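Local coordinates for protein 3-oxoadipate enol-lactonase (Burkholderia xenovorans, PDB 2XUA) that probably hydrolyses 3-oxoadipate enol-lactone in the breakdown of catechol-type aromatics, and binds laevulinic acid in its pocket, at residues S50-V55 and T257-L262. Residues are numbered along the deposited sequence; the frame is centred on the assembly and turned at random.
Sequences SKHFRV and TVVDFL
The phenyl ring of Phe53 leads with CZ, which lies 3.7 Å from CB of Leu262; that carbon comes in obliquely, while the carbonyl O of Leu262 sits in the plane of the ring, at its edge, 3.9 Å from CZ. CE2 is the next ring atom to approach the same CB, at 4.2 Å. The imidazole of His52 is met just as obliquely by a single methyl, CG1 of Val259, which rests 3.6 Å from CD2 and 4.0 Å from NE2. In each pair the two side chains cross at about a right angle, and the contact is van der Waals touching, with an aliphatic carbon meeting each ring obliquely.

The torsions fit this pairing: with CG anti to the carbonyl carbon (chi1 -59° in His52, -60° in Phe53), both rings reach across to the helix. On the far side CG1 of Val259 extends anti to its backbone N (chi1 174°), which brings that methyl to the histidine.

This is the three-layer build of the alpha/beta hydrolase fold seen within one of its helical layers, over inner strands of the sheet. It illustrates how elements distant in sequence pack through their side chains above a shared sheet: the passage from helix 43-52 into strand 54-58 is brought against helix 251-263, some 200 residues later. Beneath them Phe53 and Leu262 both touch Ile29 of strand 28-32 and Asn95 of strand 94-99. Burial falls off away from the sheet: Phe53 and Leu262 are enclosed, whereas His52 is exposed and Val259 partly so. Helix 251-263 keeps its regular bonding through the contact, Leu262 N donating to Val258 O at 3.0 Å.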
loop_
_atom_site.group_PDB
_atom_site.type_symbol
_atom_site.label_atom_id
_atom_site.label_comp_id
_atom_site.label_asym_id
_atom_site.label_seq_id
_atom_site.Cartn_x
_atom_site.Cartn_y
_atom_site.Cartn_z
ATOM N N SER B 50 8.196 11.554 11.785
ATOM C CA SER B 50 9.090 12.373 10.944
ATOM C C SER B 50 9.399 13.704 11.492
ATOM O O SER B 50 10.323 14.328 11.007
ATOM C CB SER B 50 8.388 12.728 9.581
ATOM O OG SER B 50 8.385 11.553 8.831
ATOM N N LYS B 51 8.553 14.212 12.389
ATOM C CA LYS B 51 8.794 15.512 12.979
ATOM C C LYS B 51 9.928 15.416 13.985
ATOM O O LYS B 51 10.724 16.338 14.116
ATOM C CB LYS B 51 7.557 16.049 13.625
ATOM C CG LYS B 51 6.478 16.305 12.586
ATOM C CD LYS B 51 5.632 17.495 12.919
ATOM C CE LYS B 51 4.733 17.270 14.127
ATOM N NZ LYS B 51 3.559 18.190 14.028
ATOM N N HIS B 52 10.024 14.266 14.631
ATOM C CA HIS B 52 10.976 14.078 15.708
ATOM C C HIS B 52 12.129 13.173 15.394
ATOM O O HIS B 52 13.086 13.222 16.095
ATOM C CB HIS B 52 10.224 13.587 16.936
ATOM C CG HIS B 52 9.165 14.542 17.367
ATOM N ND1 HIS B 52 9.459 15.731 18.004
ATOM C CD2 HIS B 52 7.819 14.534 17.173
ATOM C CE1 HIS B 52 8.332 16.408 18.199
ATOM N NE2 HIS B 52 7.323 15.689 17.727
ATOM N N PHE B 53 12.016 12.344 14.358
ATOM C CA PHE B 53 12.925 11.230 14.074
ATOM C C PHE B 53 13.214 11.125 12.609
ATOM O O PHE B 53 12.434 11.637 11.773
ATOM C CB PHE B 53 12.293 9.874 14.538
ATOM C CG PHE B 53 12.008 9.839 15.999
ATOM C CD1 PHE B 53 13.060 9.681 16.925
ATOM C CD2 PHE B 53 10.720 10.053 16.474
ATOM C CE1 PHE B 53 12.817 9.714 18.259
ATOM C CE2 PHE B 53 10.472 10.079 17.853
ATOM C CZ PHE B 53 11.552 9.943 18.738
ATOM N N ARG B 54 14.319 10.445 12.292
ATOM C CA ARG B 54 14.477 9.829 10.984
ATOM C C ARG B 54 13.850 8.416 11.089
ATOM O O ARG B 54 14.109 7.691 12.055
ATOM C CB ARG B 54 15.957 9.747 10.541
ATOM C CG ARG B 54 16.514 11.151 10.254
ATOM C CD ARG B 54 18.015 11.115 10.046
ATOM N NE ARG B 54 18.725 10.850 11.300
ATOM C CZ ARG B 54 19.974 10.409 11.330
ATOM N NH1 ARG B 54 20.618 10.166 10.159
ATOM N NH2 ARG B 54 20.553 10.190 12.512
ATOM N N VAL B 55 12.945 8.121 10.139
ATOM C CA VAL B 55 12.141 6.912 10.138
ATOM C C VAL B 55 12.567 5.879 9.152
ATOM O O VAL B 55 12.664 6.127 7.938
ATOM C CB VAL B 55 10.645 7.223 9.917
ATOM C CG1 VAL B 55 9.843 5.906 10.129
ATOM C CG2 VAL B 55 10.170 8.317 10.944
ATOM N N THR B 257 0.841 8.301 21.988
ATOM C CA THR B 257 1.482 7.535 23.031
ATOM C C THR B 257 2.946 7.244 22.700
ATOM O O THR B 257 3.817 7.434 23.540
ATOM C CB THR B 257 0.737 6.203 23.275
ATOM O OG1 THR B 257 -0.661 6.489 23.524
ATOM C CG2 THR B 257 1.332 5.502 24.468
ATOM N N VAL B 258 3.188 6.755 21.488
ATOM C CA VAL B 258 4.511 6.388 21.044
ATOM C C VAL B 258 5.378 7.660 20.949
ATOM O O VAL B 258 6.500 7.635 21.421
ATOM C CB VAL B 258 4.471 5.581 19.749
ATOM C CG1 VAL B 258 5.842 5.243 19.298
ATOM C CG2 VAL B 258 3.785 4.205 20.056
ATOM N N VAL B 259 4.824 8.769 20.447
ATOM C CA VAL B 259 5.639 9.989 20.313
ATOM C C VAL B 259 6.042 10.543 21.701
ATOM O O VAL B 259 7.218 10.859 21.914
ATOM C CB VAL B 259 5.055 11.006 19.347
ATOM C CG1 VAL B 259 5.886 12.377 19.337
ATOM C CG2 VAL B 259 5.027 10.421 17.904
ATOM N N ASP B 260 5.097 10.625 22.655
ATOM C CA ASP B 260 5.395 11.237 23.949
ATOM C C ASP B 260 6.410 10.373 24.684
ATOM O O ASP B 260 7.367 10.895 25.278
ATOM C CB ASP B 260 4.128 11.437 24.810
ATOM C CG ASP B 260 3.108 12.397 24.184
ATOM O OD1 ASP B 260 3.378 13.168 23.221
ATOM O OD2 ASP B 260 1.975 12.361 24.675
ATOM N N PHE B 261 6.247 9.048 24.601
ATOM C CA PHE B 261 7.181 8.108 25.231
ATOM C C PHE B 261 8.580 8.228 24.634
ATOM O O PHE B 261 9.564 8.217 25.355
ATOM C CB PHE B 261 6.707 6.626 25.162
ATOM C CG PHE B 261 7.759 5.638 25.543
ATOM C CD1 PHE B 261 8.156 5.481 26.883
ATOM C CD2 PHE B 261 8.414 4.892 24.572
ATOM C CE1 PHE B 261 9.190 4.561 27.230
ATOM C CE2 PHE B 261 9.455 3.987 24.920
ATOM C CZ PHE B 261 9.823 3.826 26.247
ATOM N N LEU B 262 8.687 8.326 23.320
ATOM C CA LEU B 262 10.026 8.269 22.712
ATOM C C LEU B 262 10.771 9.606 22.790
ATOM O O LEU B 262 12.010 9.645 22.632
ATOM C CB LEU B 262 9.997 7.753 21.276
ATOM C CG LEU B 262 9.597 6.286 21.084
ATOM C CD1 LEU B 262 9.473 6.013 19.568
ATOM C CD2 LEU B 262 10.546 5.310 21.748
#